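Local coordinates for pirin-like protein (Geobacillus kaustophilus, PDB 2P17) that is of unknown function but belongs to the pirin family of cupin-fold proteins and binds one iron ion per subunit, at residues H110-W115 / R236-A241; M137-R140 / A145-R148; F216-R221 / G242-E247; V13-N18 / E44-R49; P166-E171 / Q182-H187. All coordinates share one frame; numbering follows the deposited sequence.

Overall arrangement
From the N terminus, interaction 4 closes first, joining strand 3-19 to strand 39-47 before any other contact opens. Interaction 1 then opens at 110-115, beside 44-49 on the neighbouring strand, and closes only at 236-241, joining the N-terminal and C-terminal halves of the pirin fold. Nested in that long loop are interaction 2, a hairpin of 137-140 and 145-148, and interaction 5, which spans the C-terminal cupin from 166-171 to 182-187; R148 and E171 join the two by a salt bridge. Interaction 3 opens at 216-221, inside the loop of interaction 1, and closes past its end at 242-247, so these two cross. E243 and H187 link interactions 3 and 5.

Interaction 1 of 5, residues H110-W115 / R236-A241; sequences HSLQLW and RLLLYA
L114 and Y240 run past each other in opposite directions, with methyl CD2 of L114 meeting the tyrosine ring obliquely, 3.6 Å from Y240 CD1 and 3.8 Å from Y240 CE1. The leucine presents that methyl because its CG stands anti to the backbone N (chi1 178°), which turns CD2 to the ring. Two residues earlier on each strand, L112 and L238 also pass in opposite directions and touch through their end methyls, L112 CD1 to L238 CD1 at 3.6 Å. The tyrosine extends past its leucine toward this second pair, bringing Y240 OH within 4.1 Å of L112 CB. The two strands run almost parallel, 7° apart, but their axes are 10.9 Å from each other, so no direct backbone bond joins them. Each belongs to a different cupin barrel of the bicupin pirin fold, and the contact lies in the buried seam between the two halves, the side chain of L114 being about 11 Å from the iron of the N-terminal one. The buried hydroxyl of Y240 is served by a water molecule, 2.8 Å from Y240 OH, which donates to L112 O at 2.9 Å, bridging the strands. The ring of F191, turned only slightly against it, packs on Y240, while L112 also rests on Y193 and L195 of the same neighbouring strand.

Interaction 2 of 5, residues M137-R140 / A145-R148; sequences MPVR and ATIR
The carbonyl oxygen of I147 is gripped from the facing strand by R140 N, a hydrogen bond of 2.8 Å from R140 N to I147 O, and approached by the CA-H of V139, with V139 CA 3.3 Å from I147 O. This is the antiparallel beta hairpin of strands 139-142 and 145-149. R140 and I147 form a hydrogen-bonded pair whose return bond, I147 N to R140 O, measures 2.9 Å. V139 and R148 form the adjoining non-hydrogen-bonded pair. On the face holding R140 and I147 the side chains lie side by side and point the same way. The R140 chain bends at chi3 (72°), and methyl CD1 of I147 sits over the centre of its guanidinium, 3.9 Å above the plane, so the flat cation is covered on one face by an aliphatic group. Its NH2 makes a salt bridge to E142, and its NH1 bonds S154 OG and V181 O. Across the other face, V139 CG2, anti to the backbone N (chi1 57°), leans on T146 CB. R148 CG rests on CB of M137, modelled as selenomethionine, with M137 CB 3.8 Å from R148 CG, and R148 NH1 pairs with E171. A water molecule lying in the R148 guanidinium plane accepts from R148 NE at 2.8 Å and donates to M137 O at 3.0 Å.

Interaction 3 of 5, residues F216-R221 / G242-E247; sequences FSRHNR and GEPVNE
R218 reaches P244 through a bent chain: its CG is anti to the carbonyl carbon, and the chain then turns twice more in the same sense, at chi2 and chi3 (both -70°), bringing R218 NH2 to within 3.7 Å of P244 CG. R221 does the reverse, its CG anti to the backbone N (chi1 -172°) and its chain stretched as far as NE, which carries the guanidinium near the likewise extended E243. The contact joins two loops of the C-terminal cupin domain, the loop between strands 212-216 and 224-231 and the one after strand 235-242, so it is side chains lying over loops rather than strand pairing. R218 and P244 slide past each other in opposite directions, and the proline ring meets the guanidinium obliquely. At the second pair R221 NH1 stands 4.2 Å from E243 OE2, with guanidinium and carboxylate planes 33° apart; this is beyond a salt bridge, a looser attraction between opposite charges. The firmer partner of that carboxylate is H187, whose NE2 hydrogen-bonds OE2 of E243 and probably fixes its rotation. N189 and D37 also touch P244. Within the first loop, S217 OG and H219 NE2 are hydrogen-bonded, 2.8 Å apart.

Interaction 4 of 5, residues V13-N18 / E44-R49; sequences VQMTTN and EDIFER
M15, a selenomethionine, lays its selenium and end methyl across the carboxylate of E44, the two side chains crossing at about a right angle. M15 SE is 3.0 Å from E44 OE1, unusually close for selenium and oxygen, so the exact length is doubtful; M15 CE also lies 3.3 Å from E44 OE1. The bend of the M15 chain at its last torsion (chi3 74°) swings this methyl back over the glutamate. V13 adds a second, lighter touch on the same oxygen, V13 CG1 to E44 OE1 at 3.7 Å. The apolar contact centres on M15 CE and I46 CD1, 3.8 Å apart, so the methyl fits between the glutamate and isoleucine side chains of one strand. No hydrogen bond passes between the two segments; the polar partner of E44 is H110, whose NE2 bonds OE2, while OE1 is the oxygen turned to V13 and M15. With an alanine in place of E44, H110 NE2 would probably lose its acceptor, and a gap would be likely to open under the M15 selenium. Strand 22-26 pairs with both strands that meet here, 39-47 of the N-terminal cupin half and 3-19, which also pairs with strands 212-216 and 224-231 of the C-terminal half. Strand 109-117 lies against the other edge of strand 39-47, and Y193 of strand 189-196 packs on both V13 and E44.

Interaction 5 of 5, residues P166-E171 / Q182-H187; sequences PVTMVE and QDLPGH
Q182 lays its amide on the methyls of T168 and V170, a position set by a CG anti to the backbone N (chi1 174°) and a chain bent at chi2 (69°). The oxygen nestles against the branches of V170, with V170 CG2 at 3.7 Å and V170 CG1 at 3.9 Å from Q182 OE1, while T168 CG2 approaches from the opposite direction, 3.8 Å from Q182 NE2. T168 is turned so that this methyl is anti to its backbone N and its hydroxyl beside it, and the same methyl only grazes L184, T168 CG2 to L184 CD2 being 4.5 Å. The strands run antiparallel, but their axes stand 9.6 Å apart, too far for sheet pairing. Strand 167-174 pairs with 235-242 and 145-149 and strand 179-185 with 224-231, consistent with opposing walls of the C-terminal cupin barrel and side chains that meet in its interior. The amide is well satisfied for a buried group: Q182 NE2 donates to D183 O at 2.9 Å, on a somewhat bent path, and to S153 O, while OE1 bonds S154 OG. A leucine in place of Q182 would probably leave S154 OG, S153 O and D183 O each short of a partner, and strand 153-154 less firmly held. A water molecule 2.8 Å from T168 OG1 reaches across to D183 O by a weak bond of 3.4 Å.

Interaction 1 of 5, residues H110-W115 / R236-A241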
# COMPACT_ATOMS: atom_id res chain seq x y z
N HIS A 110 9.93 -2.73 -10.48
CA HIS A 110 9.60 -3.46 -9.27
C HIS A 110 8.49 -2.67 -8.59
O HIS A 110 8.70 -1.52 -8.24
CB HIS A 110 10.85 -3.54 -8.37
CG HIS A 110 10.70 -4.41 -7.16
ND1 HIS A 110 11.66 -4.47 -6.18
CD2 HIS A 110 9.71 -5.25 -6.77
CE1 HIS A 110 11.28 -5.31 -5.24
NE2 HIS A 110 10.10 -5.80 -5.57
N SER A 111 7.31 -3.29 -8.44
CA SER A 111 6.14 -2.57 -7.92
C SER A 111 5.33 -3.38 -6.92
O SER A 111 5.46 -4.60 -6.83
CB SER A 111 5.22 -2.13 -9.07
OG SER A 111 4.74 -3.24 -9.79
N LEU A 112 4.51 -2.67 -6.16
CA LEU A 112 3.52 -3.28 -5.28
C LEU A 112 2.15 -2.82 -5.73
O LEU A 112 1.92 -1.62 -5.81
CB LEU A 112 3.75 -2.87 -3.83
CG LEU A 112 4.99 -3.51 -3.21
CD1 LEU A 112 5.44 -2.72 -2.00
CD2 LEU A 112 4.70 -4.97 -2.84
N GLN A 113 1.26 -3.77 -6.03
CA GLN A 113 -0.08 -3.47 -6.54
C GLN A 113 -1.14 -3.91 -5.54
O GLN A 113 -1.32 -5.10 -5.32
CB GLN A 113 -0.30 -4.19 -7.87
CG GLN A 113 -1.63 -3.90 -8.53
CD GLN A 113 -1.61 -2.62 -9.33
OE1 GLN A 113 -0.85 -1.69 -9.03
NE2 GLN A 113 -2.44 -2.55 -10.36
N LEU A 114 -1.84 -2.93 -4.96
CA LEU A 114 -2.88 -3.17 -3.96
C LEU A 114 -4.26 -3.03 -4.59
O LEU A 114 -4.47 -2.15 -5.42
CB LEU A 114 -2.73 -2.12 -2.85
CG LEU A 114 -3.74 -2.13 -1.72
CD1 LEU A 114 -3.36 -3.21 -0.70
CD2 LEU A 114 -3.80 -0.76 -1.06
N TRP A 115 -5.17 -3.93 -4.23
CA TRP A 115 -6.58 -3.75 -4.60
C TRP A 115 -7.38 -3.39 -3.38
O TRP A 115 -7.24 -4.00 -2.32
CB TRP A 115 -7.17 -5.04 -5.17
CG TRP A 115 -6.69 -5.42 -6.54
CD1 TRP A 115 -5.64 -4.88 -7.23
CD2 TRP A 115 -7.23 -6.46 -7.36
NE1 TRP A 115 -5.51 -5.51 -8.45
CE2 TRP A 115 -6.47 -6.48 -8.55
CE3 TRP A 115 -8.30 -7.36 -7.21
CZ2 TRP A 115 -6.74 -7.39 -9.60
CZ3 TRP A 115 -8.56 -8.26 -8.25
CH2 TRP A 115 -7.79 -8.26 -9.42
N ARG A 236 12.97 1.04 5.58
CA ARG A 236 12.01 1.64 4.68
C ARG A 236 10.81 0.71 4.57
O ARG A 236 10.98 -0.48 4.34
CB ARG A 236 12.62 1.90 3.30
CG ARG A 236 11.74 2.74 2.39
CD ARG A 236 12.52 3.22 1.17
NE ARG A 236 11.77 4.20 0.39
CZ ARG A 236 12.31 5.10 -0.42
NH1 ARG A 236 13.64 5.17 -0.58
NH2 ARG A 236 11.54 5.94 -1.09
N LEU A 237 9.60 1.24 4.75
CA LEU A 237 8.41 0.39 4.73
C LEU A 237 7.19 1.17 4.26
O LEU A 237 7.17 2.40 4.28
CB LEU A 237 8.16 -0.22 6.12
CG LEU A 237 7.81 0.74 7.27
CD1 LEU A 237 6.35 1.18 7.28
CD2 LEU A 237 8.16 0.08 8.59
N LEU A 238 6.18 0.43 3.82
CA LEU A 238 4.87 0.97 3.50
C LEU A 238 3.85 0.42 4.48
O LEU A 238 3.78 -0.77 4.70
CB LEU A 238 4.47 0.61 2.06
CG LEU A 238 5.30 1.25 0.95
CD1 LEU A 238 5.05 0.51 -0.35
CD2 LEU A 238 4.99 2.73 0.82
N LEU A 239 3.05 1.31 5.06
CA LEU A 239 1.96 0.92 5.95
C LEU A 239 0.64 1.23 5.26
O LEU A 239 0.43 2.34 4.77
CB LEU A 239 2.06 1.67 7.29
CG LEU A 239 1.05 1.37 8.40
CD1 LEU A 239 1.67 1.61 9.77
CD2 LEU A 239 -0.22 2.21 8.25
N TYR A 240 -0.25 0.24 5.26
CA TYR A 240 -1.57 0.36 4.64
C TYR A 240 -2.61 0.02 5.69
O TYR A 240 -2.53 -1.03 6.31
CB TYR A 240 -1.74 -0.66 3.53
CG TYR A 240 -0.78 -0.61 2.37
CD1 TYR A 240 -1.11 0.07 1.20
CD2 TYR A 240 0.43 -1.32 2.40
CE1 TYR A 240 -0.24 0.05 0.08
CE2 TYR A 240 1.29 -1.34 1.30
CZ TYR A 240 0.94 -0.65 0.14
OH TYR A 240 1.79 -0.68 -0.94
N ALA A 241 -3.61 0.89 5.88
CA ALA A 241 -4.69 0.57 6.80
C ALA A 241 -5.94 1.25 6.31
O ALA A 241 -5.87 2.36 5.81
CB ALA A 241 -4.35 1.02 8.21
O HOH W 1 0.66 -0.37 -3.48

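Interaction 2 of 5, residues M137-R140 / A145-R148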
# COMPACT_ATOMS: atom_id res chain seq x y z
N MSE A 137 3.69 14.83 -2.04
CA MSE A 137 2.99 14.37 -0.85
C MSE A 137 3.47 15.08 0.40
O MSE A 137 4.66 15.42 0.51
CB MSE A 137 3.16 12.86 -0.66
CG MSE A 137 2.57 12.00 -1.77
SE MSE A 137 0.66 12.30 -2.10
CE MSE A 137 0.83 13.30 -3.77
N PRO A 138 2.56 15.30 1.37
CA PRO A 138 3.03 15.91 2.61
C PRO A 138 3.84 14.91 3.43
O PRO A 138 3.73 13.70 3.22
CB PRO A 138 1.73 16.32 3.31
CG PRO A 138 0.69 15.35 2.81
CD PRO A 138 1.11 15.01 1.39
N VAL A 139 4.67 15.41 4.33
CA VAL A 139 5.59 14.57 5.07
C VAL A 139 5.64 15.01 6.52
O VAL A 139 5.71 16.22 6.80
CB VAL A 139 7.01 14.63 4.44
CG1 VAL A 139 7.53 16.06 4.38
CG2 VAL A 139 7.98 13.72 5.18
N ARG A 140 5.55 14.04 7.43
CA ARG A 140 5.94 14.23 8.82
C ARG A 140 7.44 14.10 8.90
O ARG A 140 7.99 13.02 8.67
CB ARG A 140 5.36 13.13 9.71
CG ARG A 140 4.02 13.39 10.29
CD ARG A 140 3.54 12.13 11.04
NE ARG A 140 4.24 11.88 12.29
CZ ARG A 140 4.22 10.71 12.94
NH1 ARG A 140 3.54 9.69 12.44
NH2 ARG A 140 4.89 10.55 14.07
N ALA A 145 13.62 10.31 11.13
CA ALA A 145 12.58 9.65 10.33
C ALA A 145 11.76 10.60 9.47
O ALA A 145 11.53 11.75 9.82
CB ALA A 145 11.63 8.84 11.23
N THR A 146 11.31 10.08 8.34
CA THR A 146 10.31 10.78 7.54
C THR A 146 9.16 9.84 7.31
O THR A 146 9.35 8.64 7.10
CB THR A 146 10.85 11.28 6.19
OG1 THR A 146 11.43 10.20 5.47
CG2 THR A 146 11.90 12.36 6.38
N ILE A 147 7.95 10.38 7.43
CA ILE A 147 6.73 9.63 7.17
C ILE A 147 6.00 10.39 6.07
O ILE A 147 5.47 11.49 6.32
CB ILE A 147 5.85 9.49 8.43
CG1 ILE A 147 6.64 8.83 9.56
CG2 ILE A 147 4.58 8.70 8.11
CD1 ILE A 147 7.24 9.83 10.54
N ARG A 148 6.00 9.82 4.87
CA ARG A 148 5.39 10.45 3.69
C ARG A 148 3.99 9.89 3.55
O ARG A 148 3.78 8.69 3.55
CB ARG A 148 6.22 10.14 2.45
CG ARG A 148 5.78 10.86 1.20
CD ARG A 148 6.79 10.65 0.09
NE ARG A 148 8.05 11.34 0.37
CZ ARG A 148 9.19 10.77 0.77
NH1 ARG A 148 9.30 9.44 1.00
NH2 ARG A 148 10.24 11.55 0.97
O HOH W 2 7.23 13.99 -0.03

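Interaction 3 of 5, residues F216-R221 / G242-E247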
# COMPACT_ATOMS: atom_id res chain seq x y z
N PHE A 216 -1.66 -6.21 11.58
CA PHE A 216 -1.97 -5.57 12.86
C PHE A 216 -3.18 -6.22 13.54
O PHE A 216 -4.12 -6.64 12.88
CB PHE A 216 -2.27 -4.06 12.69
CG PHE A 216 -1.25 -3.30 11.88
CD1 PHE A 216 0.10 -3.68 11.86
CD2 PHE A 216 -1.63 -2.16 11.17
CE1 PHE A 216 1.03 -2.97 11.10
CE2 PHE A 216 -0.70 -1.43 10.41
CZ PHE A 216 0.63 -1.84 10.39
N SER A 217 -3.14 -6.23 14.87
CA SER A 217 -4.30 -6.57 15.68
C SER A 217 -5.48 -5.67 15.35
O SER A 217 -5.30 -4.53 14.94
CB SER A 217 -3.97 -6.43 17.17
OG SER A 217 -3.37 -5.17 17.44
N ARG A 218 -6.67 -6.20 15.57
CA ARG A 218 -7.91 -5.46 15.38
C ARG A 218 -8.39 -4.88 16.69
O ARG A 218 -8.18 -5.46 17.76
CB ARG A 218 -8.98 -6.39 14.83
CG ARG A 218 -8.64 -7.01 13.47
CD ARG A 218 -8.67 -5.99 12.33
NE ARG A 218 -10.02 -5.52 12.00
CZ ARG A 218 -10.87 -6.10 11.15
NH1 ARG A 218 -10.56 -7.23 10.51
NH2 ARG A 218 -12.07 -5.57 10.95
N HIS A 219 -9.04 -3.71 16.60
CA HIS A 219 -9.55 -3.03 17.78
C HIS A 219 -10.98 -2.55 17.51
O HIS A 219 -11.58 -2.94 16.52
CB HIS A 219 -8.56 -1.92 18.18
CG HIS A 219 -7.20 -2.46 18.47
ND1 HIS A 219 -6.83 -2.89 19.72
CD2 HIS A 219 -6.16 -2.75 17.65
CE1 HIS A 219 -5.61 -3.38 19.67
NE2 HIS A 219 -5.18 -3.31 18.43
N ASN A 220 -11.52 -1.75 18.42
CA ASN A 220 -12.91 -1.31 18.35
C ASN A 220 -13.06 0.05 17.71
O ASN A 220 -12.21 0.92 17.89
CB ASN A 220 -13.52 -1.25 19.75
CG ASN A 220 -13.50 -2.59 20.45
OD1 ASN A 220 -14.14 -3.54 20.00
ND2 ASN A 220 -12.78 -2.68 21.56
N ARG A 221 -14.16 0.24 16.99
CA ARG A 221 -14.49 1.56 16.47
C ARG A 221 -14.53 2.57 17.63
O ARG A 221 -15.02 2.26 18.73
CB ARG A 221 -15.85 1.53 15.76
CG ARG A 221 -16.20 2.80 15.00
CD ARG A 221 -17.66 2.80 14.56
NE ARG A 221 -18.03 4.09 13.99
CZ ARG A 221 -17.84 4.46 12.72
NH1 ARG A 221 -17.28 3.62 11.86
NH2 ARG A 221 -18.22 5.66 12.32
N GLY A 242 -7.08 0.58 6.42
CA GLY A 242 -8.29 1.17 5.89
C GLY A 242 -9.53 0.81 6.68
O GLY A 242 -9.51 -0.11 7.51
N GLU A 243 -10.61 1.51 6.39
CA GLU A 243 -11.88 1.26 7.04
C GLU A 243 -12.56 0.07 6.37
O GLU A 243 -12.86 0.13 5.18
CB GLU A 243 -12.75 2.49 6.90
CG GLU A 243 -14.13 2.34 7.47
CD GLU A 243 -14.85 3.65 7.47
OE1 GLU A 243 -15.44 4.00 6.43
OE2 GLU A 243 -14.83 4.34 8.53
N PRO A 244 -12.81 -1.02 7.12
CA PRO A 244 -13.53 -2.15 6.51
C PRO A 244 -14.88 -1.79 5.90
O PRO A 244 -15.60 -0.95 6.44
CB PRO A 244 -13.71 -3.13 7.67
CG PRO A 244 -12.55 -2.84 8.57
CD PRO A 244 -12.43 -1.32 8.51
N VAL A 245 -15.19 -2.44 4.77
CA VAL A 245 -16.44 -2.23 4.05
C VAL A 245 -17.56 -3.01 4.73
O VAL A 245 -18.70 -2.53 4.80
CB VAL A 245 -16.30 -2.62 2.56
CG1 VAL A 245 -17.62 -2.51 1.84
CG2 VAL A 245 -15.26 -1.75 1.88
N ASN A 246 -17.23 -4.19 5.25
CA ASN A 246 -18.21 -5.02 5.96
C ASN A 246 -19.41 -5.40 5.09
O ASN A 246 -20.56 -5.37 5.54
CB ASN A 246 -18.64 -4.33 7.27
CG ASN A 246 -17.51 -4.25 8.29
OD1 ASN A 246 -16.82 -5.23 8.53
ND2 ASN A 246 -17.34 -3.09 8.90
N GLU A 247 -19.12 -5.76 3.85
CA GLU A 247 -20.16 -6.24 2.94
C GLU A 247 -19.78 -7.58 2.37
O GLU A 247 -18.61 -7.81 2.08
CB GLU A 247 -20.37 -5.24 1.79
CG GLU A 247 -21.03 -3.97 2.24
CD GLU A 247 -21.07 -2.91 1.16
OE1 GLU A 247 -20.61 -3.16 0.02
OE2 GLU A 247 -21.57 -1.82 1.48

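Interaction 4 of 5, residues V13-N18 / E44-R49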
# COMPACT_ATOMS: atom_id res chain seq x y z
N VAL A 13 7.24 -13.05 2.11
CA VAL A 13 6.86 -13.18 0.70
C VAL A 13 7.76 -14.20 0.01
O VAL A 13 8.99 -14.15 0.16
CB VAL A 13 6.88 -11.80 -0.02
CG1 VAL A 13 6.61 -11.94 -1.52
CG2 VAL A 13 5.84 -10.89 0.62
N GLN A 14 7.14 -15.14 -0.70
CA GLN A 14 7.85 -16.15 -1.50
C GLN A 14 7.61 -15.83 -2.97
O GLN A 14 6.50 -16.02 -3.49
CB GLN A 14 7.34 -17.57 -1.20
CG GLN A 14 7.36 -17.98 0.27
CD GLN A 14 6.86 -19.40 0.50
OE1 GLN A 14 7.45 -20.37 0.01
NE2 GLN A 14 5.79 -19.53 1.27
N MSE A 15 8.64 -15.34 -3.64
CA MSE A 15 8.53 -14.97 -5.05
C MSE A 15 8.68 -16.17 -5.96
O MSE A 15 9.41 -17.12 -5.65
CB MSE A 15 9.53 -13.89 -5.41
CG MSE A 15 9.34 -12.65 -4.57
SE MSE A 15 10.21 -11.12 -5.33
CE MSE A 15 8.99 -10.78 -6.81
N THR A 16 7.98 -16.12 -7.09
CA THR A 16 8.05 -17.17 -8.10
C THR A 16 8.31 -16.54 -9.46
O THR A 16 7.95 -15.39 -9.70
CB THR A 16 6.74 -18.01 -8.15
OG1 THR A 16 6.91 -19.11 -9.04
CG2 THR A 16 5.55 -17.17 -8.61
N THR A 17 8.93 -17.31 -10.35
CA THR A 17 9.17 -16.84 -11.71
C THR A 17 8.01 -17.23 -12.62
O THR A 17 7.74 -18.43 -12.83
CB THR A 17 10.53 -17.33 -12.22
OG1 THR A 17 11.55 -16.80 -11.36
CG2 THR A 17 10.77 -16.86 -13.64
N ASN A 18 7.30 -16.22 -13.12
CA ASN A 18 6.18 -16.44 -14.05
C ASN A 18 6.69 -16.69 -15.45
O ASN A 18 6.20 -17.57 -16.16
CB ASN A 18 5.25 -15.22 -14.09
CG ASN A 18 4.58 -14.94 -12.78
OD1 ASN A 18 3.42 -15.32 -12.56
ND2 ASN A 18 5.28 -14.26 -11.90
N GLU A 44 3.38 -8.26 -5.39
CA GLU A 44 4.68 -7.72 -5.74
C GLU A 44 5.05 -8.24 -7.11
O GLU A 44 4.93 -9.43 -7.38
CB GLU A 44 5.74 -8.15 -4.72
CG GLU A 44 7.15 -7.67 -5.05
CD GLU A 44 8.24 -8.37 -4.25
OE1 GLU A 44 8.08 -9.57 -3.89
OE2 GLU A 44 9.27 -7.73 -3.99
N ASP A 45 5.49 -7.34 -7.99
CA ASP A 45 5.87 -7.71 -9.35
C ASP A 45 7.21 -7.13 -9.72
O ASP A 45 7.52 -5.98 -9.38
CB ASP A 45 4.82 -7.24 -10.36
CG ASP A 45 3.51 -7.98 -10.21
OD1 ASP A 45 3.42 -9.13 -10.68
OD2 ASP A 45 2.57 -7.40 -9.63
N ILE A 46 8.02 -7.93 -10.40
CA ILE A 46 9.23 -7.45 -11.05
C ILE A 46 9.05 -7.81 -12.52
O ILE A 46 8.96 -8.99 -12.86
CB ILE A 46 10.49 -8.11 -10.47
CG1 ILE A 46 10.61 -7.83 -8.97
CG2 ILE A 46 11.74 -7.65 -11.25
CD1 ILE A 46 11.72 -8.58 -8.28
N PHE A 47 9.00 -6.81 -13.39
CA PHE A 47 8.59 -7.07 -14.77
C PHE A 47 9.22 -6.15 -15.80
O PHE A 47 9.64 -5.03 -15.48
CB PHE A 47 7.06 -7.16 -14.91
CG PHE A 47 6.31 -5.90 -14.53
CD1 PHE A 47 5.65 -5.16 -15.49
CD2 PHE A 47 6.24 -5.49 -13.20
CE1 PHE A 47 4.94 -4.02 -15.15
CE2 PHE A 47 5.54 -4.34 -12.83
CZ PHE A 47 4.88 -3.60 -13.82
N GLU A 48 9.29 -6.64 -17.04
CA GLU A 48 9.82 -5.88 -18.16
C GLU A 48 8.72 -5.50 -19.14
O GLU A 48 7.59 -5.98 -19.04
CB GLU A 48 10.93 -6.69 -18.86
CG GLU A 48 12.14 -6.95 -17.95
CD GLU A 48 13.16 -7.93 -18.53
OE1 GLU A 48 13.51 -7.81 -19.73
OE2 GLU A 48 13.62 -8.81 -17.77
N ARG A 49 9.07 -4.63 -20.09
CA ARG A 49 8.14 -4.18 -21.13
C ARG A 49 7.54 -5.37 -21.86
O ARG A 49 8.25 -6.31 -22.25
CB ARG A 49 8.86 -3.26 -22.12
CG ARG A 49 7.94 -2.49 -23.05
CD ARG A 49 8.69 -1.35 -23.71
NE ARG A 49 7.86 -0.55 -24.61
CZ ARG A 49 7.08 0.46 -24.23
NH1 ARG A 49 6.99 0.82 -22.95
NH2 ARG A 49 6.38 1.12 -25.15

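Interaction 5 of 5, residues P166-E171 / Q182-H187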
# COMPACT_ATOMS: atom_id res chain seq x y z
N PRO A 166 -11.97 5.16 3.23
CA PRO A 166 -10.81 5.79 3.87
C PRO A 166 -9.65 4.82 4.00
O PRO A 166 -9.79 3.75 4.59
CB PRO A 166 -11.35 6.18 5.26
CG PRO A 166 -12.83 6.33 5.06
CD PRO A 166 -13.17 5.22 4.09
N VAL A 167 -8.51 5.21 3.43
CA VAL A 167 -7.29 4.42 3.49
C VAL A 167 -6.13 5.31 3.92
O VAL A 167 -5.91 6.39 3.36
CB VAL A 167 -6.95 3.77 2.12
CG1 VAL A 167 -5.58 3.06 2.13
CG2 VAL A 167 -8.04 2.79 1.72
N THR A 168 -5.40 4.86 4.93
CA THR A 168 -4.14 5.50 5.30
C THR A 168 -3.00 4.70 4.69
O THR A 168 -2.90 3.49 4.91
CB THR A 168 -4.02 5.61 6.81
OG1 THR A 168 -4.92 6.64 7.26
CG2 THR A 168 -2.58 5.93 7.24
N MSE A 169 -2.18 5.38 3.89
CA MSE A 169 -1.03 4.77 3.25
C MSE A 169 0.15 5.69 3.46
O MSE A 169 0.12 6.84 3.02
CB MSE A 169 -1.27 4.54 1.76
CG MSE A 169 -0.06 3.93 1.06
SE MSE A 169 -0.43 3.77 -0.85
CE MSE A 169 1.27 3.03 -1.42
N VAL A 170 1.14 5.19 4.18
CA VAL A 170 2.31 5.99 4.50
C VAL A 170 3.59 5.24 4.21
O VAL A 170 3.67 4.02 4.35
CB VAL A 170 2.32 6.46 5.99
CG1 VAL A 170 1.10 7.34 6.33
CG2 VAL A 170 2.44 5.30 6.96
N GLU A 171 4.59 5.99 3.76
CA GLU A 171 5.93 5.45 3.59
C GLU A 171 6.83 5.97 4.70
O GLU A 171 6.96 7.18 4.88
CB GLU A 171 6.47 5.84 2.22
CG GLU A 171 7.86 5.31 1.93
CD GLU A 171 8.37 5.81 0.61
OE1 GLU A 171 7.99 6.94 0.24
OE2 GLU A 171 9.16 5.09 -0.03
N GLN A 182 2.74 5.52 14.41
CA GLN A 182 1.61 5.79 13.52
C GLN A 182 0.28 5.61 14.27
O GLN A 182 0.04 4.55 14.85
CB GLN A 182 1.66 4.85 12.32
CG GLN A 182 0.44 4.97 11.41
CD GLN A 182 0.37 6.29 10.66
OE1 GLN A 182 1.38 6.82 10.21
NE2 GLN A 182 -0.84 6.82 10.52
N ASP A 183 -0.57 6.64 14.22
CA ASP A 183 -1.93 6.57 14.79
C ASP A 183 -2.90 5.93 13.81
O ASP A 183 -2.81 6.16 12.60
CB ASP A 183 -2.44 7.97 15.14
CG ASP A 183 -2.37 8.94 13.97
OD1 ASP A 183 -1.32 9.00 13.31
OD2 ASP A 183 -3.39 9.62 13.71
N LEU A 184 -3.82 5.12 14.33
CA LEU A 184 -4.87 4.52 13.51
C LEU A 184 -6.17 4.48 14.28
O LEU A 184 -6.16 4.14 15.45
CB LEU A 184 -4.52 3.08 13.13
CG LEU A 184 -3.33 2.87 12.20
CD1 LEU A 184 -3.03 1.39 12.14
CD2 LEU A 184 -3.61 3.45 10.80
N PRO A 185 -7.29 4.82 13.62
CA PRO A 185 -8.60 4.62 14.26
C PRO A 185 -8.77 3.14 14.59
O PRO A 185 -8.30 2.28 13.84
CB PRO A 185 -9.58 5.05 13.18
CG PRO A 185 -8.79 6.03 12.32
CD PRO A 185 -7.40 5.47 12.30
N GLY A 186 -9.43 2.84 15.70
CA GLY A 186 -9.51 1.46 16.18
C GLY A 186 -10.14 0.46 15.23
O GLY A 186 -9.81 -0.74 15.24
N HIS A 187 -11.05 0.94 14.38
CA HIS A 187 -11.75 0.04 13.47
C HIS A 187 -10.98 -0.20 12.17
O HIS A 187 -11.37 -1.07 11.37
CB HIS A 187 -13.17 0.55 13.18
CG HIS A 187 -13.21 1.80 12.36
ND1 HIS A 187 -12.66 2.99 12.79
CD2 HIS A 187 -13.73 2.05 11.13
CE1 HIS A 187 -12.84 3.92 11.86
NE2 HIS A 187 -13.48 3.37 10.84
O HOH W 3 -4.58 7.33 9.92